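Local structure of lasso peptide isopeptidase AtxE2 (Asticcacaulis excentricus, 5TXE) at residues V434-S439 with L455-A460; V521-L526 with T531-G536; H638-P643 with L647-R652. The protein hydrolyses the isopeptide bond of the lasso peptides Astexin-2 and Astexin-3, converting these threaded knots into linear peptides. The protein carries 1 engineered substitution. All coordinates share one frame; numbering follows the deposited sequence.

Interaction 1: residues V434-S439 with L455-A460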
# COMPACT_ATOMS: atom_id res chain seq x y z
N VAL A 434 11.43 15.66 10.59
CA VAL A 434 11.54 14.27 10.14
C VAL A 434 10.68 14.10 8.90
O VAL A 434 9.51 14.50 8.87
CB VAL A 434 11.06 13.30 11.23
CG1 VAL A 434 11.00 11.88 10.68
CG2 VAL A 434 11.98 13.39 12.44
N ILE A 435 11.26 13.48 7.88
CA ILE A 435 10.57 13.25 6.61
C ILE A 435 10.11 11.79 6.53
O ILE A 435 10.93 10.87 6.73
CB ILE A 435 11.49 13.57 5.44
CG1 ILE A 435 11.94 15.04 5.52
CG2 ILE A 435 10.77 13.33 4.16
CD1 ILE A 435 13.08 15.37 4.58
N VAL A 436 8.81 11.60 6.29
CA VAL A 436 8.16 10.32 6.11
C VAL A 436 7.68 10.25 4.65
O VAL A 436 7.10 11.22 4.16
CB VAL A 436 7.02 10.16 7.06
CG1 VAL A 436 6.28 8.86 6.86
CG2 VAL A 436 7.50 10.25 8.46
N GLN A 437 7.93 9.13 3.97
CA GLN A 437 7.59 8.95 2.58
C GLN A 437 6.63 7.74 2.35
O GLN A 437 6.48 6.91 3.23
CB GLN A 437 8.87 8.68 1.79
CG GLN A 437 10.05 9.56 2.11
CD GLN A 437 11.22 9.22 1.21
OE1 GLN A 437 11.18 9.47 -0.00
NE2 GLN A 437 12.24 8.61 1.78
N TYR A 438 6.06 7.57 1.15
CA TYR A 438 6.14 8.49 0.02
C TYR A 438 4.78 8.75 -0.60
O TYR A 438 4.72 9.18 -1.75
CB TYR A 438 7.08 7.98 -1.08
CG TYR A 438 6.93 6.51 -1.47
CD1 TYR A 438 6.04 6.12 -2.49
CD2 TYR A 438 7.67 5.52 -0.82
CE1 TYR A 438 5.92 4.79 -2.84
CE2 TYR A 438 7.56 4.20 -1.19
CZ TYR A 438 6.71 3.83 -2.20
OH TYR A 438 6.61 2.51 -2.56
N SER A 439 3.72 8.47 0.17
CA SER A 439 2.39 8.88 -0.19
C SER A 439 1.68 9.51 0.99
O SER A 439 1.78 9.05 2.14
CB SER A 439 1.52 7.81 -0.84
OG SER A 439 1.74 6.57 -0.29
N LEU A 455 1.95 11.11 13.47
CA LEU A 455 1.37 11.92 14.53
C LEU A 455 2.17 11.80 15.81
O LEU A 455 2.46 12.80 16.42
CB LEU A 455 -0.14 11.59 14.70
CG LEU A 455 -1.01 11.75 13.41
CD1 LEU A 455 -2.49 11.39 13.68
CD2 LEU A 455 -0.93 13.17 12.90
N PRO A 456 2.54 10.55 16.23
CA PRO A 456 3.42 10.46 17.37
C PRO A 456 4.73 11.22 17.25
O PRO A 456 5.20 11.78 18.22
CB PRO A 456 3.64 8.97 17.52
CG PRO A 456 2.41 8.35 16.93
CD PRO A 456 2.11 9.22 15.76
N LEU A 457 5.33 11.29 16.05
CA LEU A 457 6.53 12.11 15.90
C LEU A 457 6.24 13.61 16.17
O LEU A 457 7.02 14.32 16.84
CB LEU A 457 7.12 11.96 14.49
CG LEU A 457 8.03 10.76 14.27
CD1 LEU A 457 8.30 10.45 12.80
CD2 LEU A 457 9.32 10.93 15.00
N ALA A 458 5.13 14.10 15.62
CA ALA A 458 4.74 15.47 15.91
C ALA A 458 4.48 15.66 17.42
O ALA A 458 4.92 16.61 18.00
CB ALA A 458 3.53 15.84 15.12
N THR A 459 3.78 14.73 18.03
CA THR A 459 3.55 14.78 19.44
C THR A 459 4.86 14.87 20.21
O THR A 459 4.94 15.51 21.24
CB THR A 459 2.71 13.60 19.89
OG1 THR A 459 1.40 13.68 19.29
CG2 THR A 459 2.61 13.55 21.38
N ALA A 460 5.91 14.28 19.71
CA ALA A 460 7.19 14.33 20.39
C ALA A 460 7.99 15.58 20.13
O ALA A 460 9.15 15.64 20.56
CB ALA A 460 8.03 13.14 19.97
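Leu457 points from helix 454-459 toward the strand and laps with one branch, CD1, onto Val434: its CD1 lies 3.7 Å from Val434 CG1, with the two side chains crossing at about a right angle. The same methyl reaches more loosely toward the next inward-facing position, where Leu457 CD1 is 4.4 Å from Val436 CG2. One leucine methyl therefore serves two valines spaced two residues apart on one face of the strand. On Val434 the branch that does the touching is the one anti to the backbone N (chi1 172°). Ile435, between the valines, turns the other way, toward strand 521-525. No hydrogen bond joins the segments, and the three touching residues are all buried; Val464 of strand 463-467 adds to the same apolar layer by packing on both Val436 and Leu457. In the helix, Leu455 O takes two donors from Thr459, the backbone N at 2.8 Å and, from above the carbonyl plane, OG1 at 3.2 Å from that O. Further along from Val436, a cis peptide bond leads into Tyr438, which stabilises the alkoxide intermediate and meets an aromatic side chain of the bound peptide edge-to-face. A helix laid over parallel strands 431-436 and 463-467 is the beta-alpha-beta crossover of the alpha/beta-hydrolase fold.

Interaction 2: residues V521-L526 with T531-G536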
# COMPACT_ATOMS: atom_id res chain seq x y z
N VAL A 521 17.61 17.67 10.17
CA VAL A 521 16.63 16.98 9.33
C VAL A 521 16.90 15.48 9.25
O VAL A 521 17.99 15.04 8.84
CB VAL A 521 16.62 17.54 7.92
CG1 VAL A 521 15.54 16.86 7.12
CG2 VAL A 521 16.36 19.03 7.99
N GLY A 522 15.86 14.73 9.61
CA GLY A 522 15.87 13.29 9.57
C GLY A 522 15.09 12.80 8.38
O GLY A 522 14.11 13.41 7.98
N LEU A 523 15.52 11.65 7.84
CA LEU A 523 14.86 11.07 6.72
C LEU A 523 14.55 9.59 6.98
O LEU A 523 15.42 8.89 7.45
CB LEU A 523 15.76 11.20 5.50
CG LEU A 523 15.27 10.64 4.21
CD1 LEU A 523 14.04 11.39 3.70
CD2 LEU A 523 16.37 10.72 3.17
N THR A 524 13.33 9.15 6.62
CA THR A 524 12.91 7.78 6.76
C THR A 524 12.51 7.26 5.38
O THR A 524 12.16 8.01 4.51
CB THR A 524 11.71 7.58 7.68
OG1 THR A 524 10.54 8.17 7.13
CG2 THR A 524 11.95 8.17 9.01
N GLY A 525 12.59 5.95 5.19
CA GLY A 525 12.07 5.34 3.98
C GLY A 525 11.87 3.83 4.07
O GLY A 525 12.58 3.14 4.79
N LEU A 526 10.85 3.36 3.36
CA LEU A 526 10.57 1.97 3.13
C LEU A 526 10.23 1.81 1.66
O LEU A 526 9.61 2.67 1.04
CB LEU A 526 9.41 1.53 4.01
CG LEU A 526 8.93 0.09 3.79
CD1 LEU A 526 8.40 -0.45 5.12
CD2 LEU A 526 7.82 -0.00 2.75
N THR A 531 15.14 3.42 -1.17
CA THR A 531 16.10 3.74 -2.25
C THR A 531 16.47 5.23 -2.15
O THR A 531 17.63 5.64 -2.32
CB THR A 531 15.46 3.42 -3.59
OG1 THR A 531 14.92 2.08 -3.57
CG2 THR A 531 16.42 3.54 -4.74
N THR A 532 15.48 6.06 -1.86
CA THR A 532 15.70 7.49 -1.76
C THR A 532 16.58 7.77 -0.58
O THR A 532 17.40 8.62 -0.63
CB THR A 532 14.34 8.24 -1.68
OG1 THR A 532 13.70 8.19 -2.95
CG2 THR A 532 14.50 9.67 -1.25
N VAL A 533 16.40 7.05 0.50
CA VAL A 533 17.28 7.25 1.62
C VAL A 533 18.71 6.95 1.27
O VAL A 533 19.61 7.68 1.67
CB VAL A 533 16.95 6.37 2.79
CG1 VAL A 533 17.98 6.51 3.89
CG2 VAL A 533 15.57 6.74 3.33
N HIS A 534 18.93 5.87 0.53
CA HIS A 534 20.31 5.43 0.27
C HIS A 534 20.96 6.46 -0.64
O HIS A 534 22.06 6.91 -0.41
CB HIS A 534 20.39 4.01 -0.35
CG HIS A 534 19.66 2.97 0.44
ND1 HIS A 534 18.99 1.91 -0.16
CD2 HIS A 534 19.40 2.88 1.76
CE1 HIS A 534 18.41 1.20 0.78
NE2 HIS A 534 18.63 1.77 1.95
N PHE A 535 20.22 6.80 -1.68
CA PHE A 535 20.64 7.86 -2.64
C PHE A 535 20.89 9.18 -1.95
O PHE A 535 21.87 9.86 -2.21
CB PHE A 535 19.56 8.05 -3.73
CG PHE A 535 20.02 8.85 -4.91
CD1 PHE A 535 20.72 8.24 -5.93
CD2 PHE A 535 19.83 10.22 -4.95
CE1 PHE A 535 21.16 8.96 -7.02
CE2 PHE A 535 20.23 10.97 -6.05
CZ PHE A 535 20.91 10.33 -7.08
N GLY A 536 20.02 9.52 -1.03
CA GLY A 536 20.09 10.80 -0.35
C GLY A 536 21.28 10.95 0.54
O GLY A 536 21.84 12.07 0.67
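Strand 521-525 and helix segment 531-536 run largely against each other, their N-to-C directions 141° apart and their axes 7.5 Å apart at closest, and the nearest CA atoms, Gly525 CA and Val533 CA, are 6.0 Å apart. Val533 sits at this point of closest approach. Its CG2 comes down directly over the peptide between Thr524 and Gly525, 3.6 Å from Gly525 N and 3.7 Å from Thr524 C, and meets main chain because Gly525 has no side chain to intervene. The valine's rotation puts CG2 opposite its carbonyl carbon and next to its own N, which turns this methyl toward the strand. Leu523 flanks the same methyl, sliding past Val533 in the opposite direction. Its CG lies 4.0 Å from Val533 CG2, while CD2 goes deeper, to 3.9 Å from Val533 CA. That reach comes from CG being anti to the strand N (chi1 179°). Thr524 points away from the helix and gives its OG1 to Ile435 O of the neighbouring strand; Thr532 OG1 is bonded to Arg496 of helix 494-512. No hydrogen bond crosses between the segments; methyl groups pack on each other and on the strand backbone, and all the touching residues are buried. Between the segments lies the tight turn carrying Ala527, the engineered replacement of the nucleophilic serine. With Gly525 and Gly529 on either side of that position in the sequence, strand, sharp turn and helix make the nucleophile elbow of the alpha/beta hydrolases, in the Gly-X-Ser-X-Gly pattern of prolyl oligopeptidase relatives.

Interaction 3: residues H638-P643 with L647-R652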
# COMPACT_ATOMS: atom_id res chain seq x y z
N HIS A 638 8.65 -7.62 3.82
CA HIS A 638 8.95 -6.32 3.23
C HIS A 638 8.13 -5.22 3.86
O HIS A 638 8.69 -4.19 4.22
CB HIS A 638 8.65 -6.49 1.72
CG HIS A 638 8.79 -5.26 0.91
ND1 HIS A 638 10.01 -4.70 0.65
CD2 HIS A 638 7.88 -4.53 0.23
CE1 HIS A 638 9.85 -3.64 -0.12
NE2 HIS A 638 8.56 -3.50 -0.38
N VAL A 639 6.85 -5.45 4.06
CA VAL A 639 6.00 -4.65 4.96
C VAL A 639 5.68 -5.51 6.21
O VAL A 639 5.33 -6.70 6.07
CB VAL A 639 4.71 -4.30 4.22
CG1 VAL A 639 3.66 -3.74 5.15
CG2 VAL A 639 5.03 -3.30 3.11
N LYS A 640 5.79 -4.94 7.41
CA LYS A 640 5.71 -5.73 8.63
C LYS A 640 4.27 -5.94 9.01
O LYS A 640 3.47 -5.12 8.72
CB LYS A 640 6.51 -5.13 9.77
CG LYS A 640 7.99 -5.09 9.49
CD LYS A 640 8.73 -4.37 10.59
CE LYS A 640 10.23 -4.33 10.34
NZ LYS A 640 10.62 -3.34 9.29
N TRP A 641 3.97 -7.09 9.61
CA TRP A 641 2.59 -7.47 9.87
C TRP A 641 2.31 -7.70 11.35
O TRP A 641 1.14 -7.66 11.77
CB TRP A 641 2.26 -8.72 9.03
CG TRP A 641 2.96 -9.95 9.43
CD1 TRP A 641 4.21 -10.31 9.08
CD2 TRP A 641 2.41 -11.07 10.20
NE1 TRP A 641 4.51 -11.56 9.63
CE2 TRP A 641 3.42 -12.03 10.32
CE3 TRP A 641 1.18 -11.32 10.81
CZ2 TRP A 641 3.24 -13.24 11.01
CZ3 TRP A 641 1.00 -12.52 11.51
CH2 TRP A 641 2.03 -13.47 11.58
N GLN A 642 3.35 -7.94 12.17
CA GLN A 642 3.11 -8.30 13.57
C GLN A 642 3.03 -7.05 14.44
O GLN A 642 3.92 -6.21 14.42
CB GLN A 642 4.18 -9.25 14.12
CG GLN A 642 4.34 -10.54 13.32
CD GLN A 642 5.31 -11.51 13.97
OE1 GLN A 642 5.31 -11.69 15.17
NE2 GLN A 642 6.14 -12.11 13.19
N PRO A 643 1.90 -6.88 15.14
CA PRO A 643 1.69 -5.63 15.86
C PRO A 643 2.77 -5.27 16.88
O PRO A 643 3.09 -4.08 17.01
CB PRO A 643 0.37 -5.87 16.57
CG PRO A 643 -0.35 -6.84 15.66
CD PRO A 643 0.73 -7.76 15.20
N LEU A 647 4.93 -1.73 16.77
CA LEU A 647 5.05 -0.82 17.88
C LEU A 647 6.49 -0.57 18.27
O LEU A 647 6.87 0.54 18.61
CB LEU A 647 4.24 -1.35 19.08
CG LEU A 647 4.34 -0.49 20.34
CD1 LEU A 647 3.85 0.91 20.07
CD2 LEU A 647 3.52 -1.08 21.50
N ALA A 648 7.30 -1.62 18.22
CA ALA A 648 8.70 -1.53 18.58
C ALA A 648 9.46 -0.72 17.53
O ALA A 648 10.30 0.05 17.87
CB ALA A 648 9.26 -2.92 18.67
N VAL A 649 9.10 -0.86 16.28
CA VAL A 649 9.66 -0.03 15.23
C VAL A 649 9.33 1.47 15.45
O VAL A 649 10.21 2.32 15.44
CB VAL A 649 9.13 -0.48 13.87
CG1 VAL A 649 9.49 0.52 12.76
CG2 VAL A 649 9.75 -1.81 13.52
N TYR A 650 8.04 1.77 15.66
CA TYR A 650 7.58 3.12 16.00
C TYR A 650 8.42 3.71 17.12
O TYR A 650 8.94 4.82 17.00
CB TYR A 650 6.15 3.13 16.49
CG TYR A 650 5.04 2.96 15.48
CD1 TYR A 650 5.25 2.93 14.10
CD2 TYR A 650 3.72 2.86 15.92
CE1 TYR A 650 4.18 2.75 13.20
CE2 TYR A 650 2.66 2.75 15.03
CZ TYR A 650 2.88 2.71 13.68
OH TYR A 650 1.78 2.64 12.89
N ASN A 651 8.56 2.97 18.21
CA ASN A 651 9.23 3.51 19.40
C ASN A 651 10.71 3.71 19.22
O ASN A 651 11.26 4.70 19.69
CB ASN A 651 9.01 2.61 20.59
CG ASN A 651 7.65 2.82 21.20
OD1 ASN A 651 7.17 3.92 21.28
ND2 ASN A 651 7.04 1.77 21.67
N ARG A 652 11.37 2.78 18.54
CA ARG A 652 12.77 2.94 18.35
C ARG A 652 13.06 4.08 17.35
O ARG A 652 14.10 4.74 17.42
CB ARG A 652 13.38 1.63 17.87
CG ARG A 652 14.91 1.64 17.92
CD ARG A 652 15.47 0.32 17.39
NE ARG A 652 15.40 -0.77 18.38
CZ ARG A 652 14.55 -1.79 18.34
NH1 ARG A 652 13.65 -1.86 17.44
NH2 ARG A 652 14.60 -2.72 19.28
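Two residues ahead of Pro643, whose carbonyl reaches Leu647, the indole of Trp641 carries Gln642 on one face: Gln642 CG stands 3.5 Å above the plane of the Trp641 ring, over its centre. NE1 of the indole gives its hydrogen to Asn635 O, the same carbonyl that takes a bond from Gln642 NE2, so both flat groups are tied to one point in the preceding loop. Gln642 holds the N-cap position, and helix 643-662 starts right after it. In the helix's first turn Leu647 N is 3.0 Å from Pro643 O; this hydrogen bond is nearly straight at the hydrogen (166°), with the donor tilted out of the carbonyl plane. Leu647 CB rests 3.6 Å from that same Pro643 O, while the end of its side chain leads away. In this alpha/beta-hydrolase fold the loop between the last strand of the sheet, 628-633, and helix 643-662 carries the histidine inferred to belong to the charge relay: His638 ND1 is hydrogen-bonded to Glu610, its probable partner, and NE2 to the backbone of the bound peptide. Lys640 then turns back toward the helix. Its aliphatic chain crosses Val649 at a slant, with Lys640 CD 4.0 Å and Lys640 CE 4.1 Å from Val649 CG2. Extended as far as CE, the chain bends at its last torsion (chi4 76°), turning NZ to a salt bridge with Glu451 and a hydrogen bond to Gln605 O. Tyr633, from strand 628-633, packs on both Lys640 and Val649.

Overall arrangement
Interactions 1 and 2 lie in the buried core of the hydrolase domain and share one sheet, in which strands 431-436 and 521-525 are parallel neighbours. Each joins a strand to the helix that follows it without a hydrogen bond across, interaction 1 by methyl on methyl and interaction 2 also by methyl on backbone. A probable hydrogen bond from Gln437 NE2 to Thr524 O, 2.8 Å, links the two contacts. Interaction 3, also largely buried though Leu647 is partly exposed, has no strand; it mixes a backbone bond with a lysine chain and touches interaction 2 where Leu526 CD1 meets His638 O. Together the three loop ends bring Tyr438, the nucleophile position and His638 to one active site.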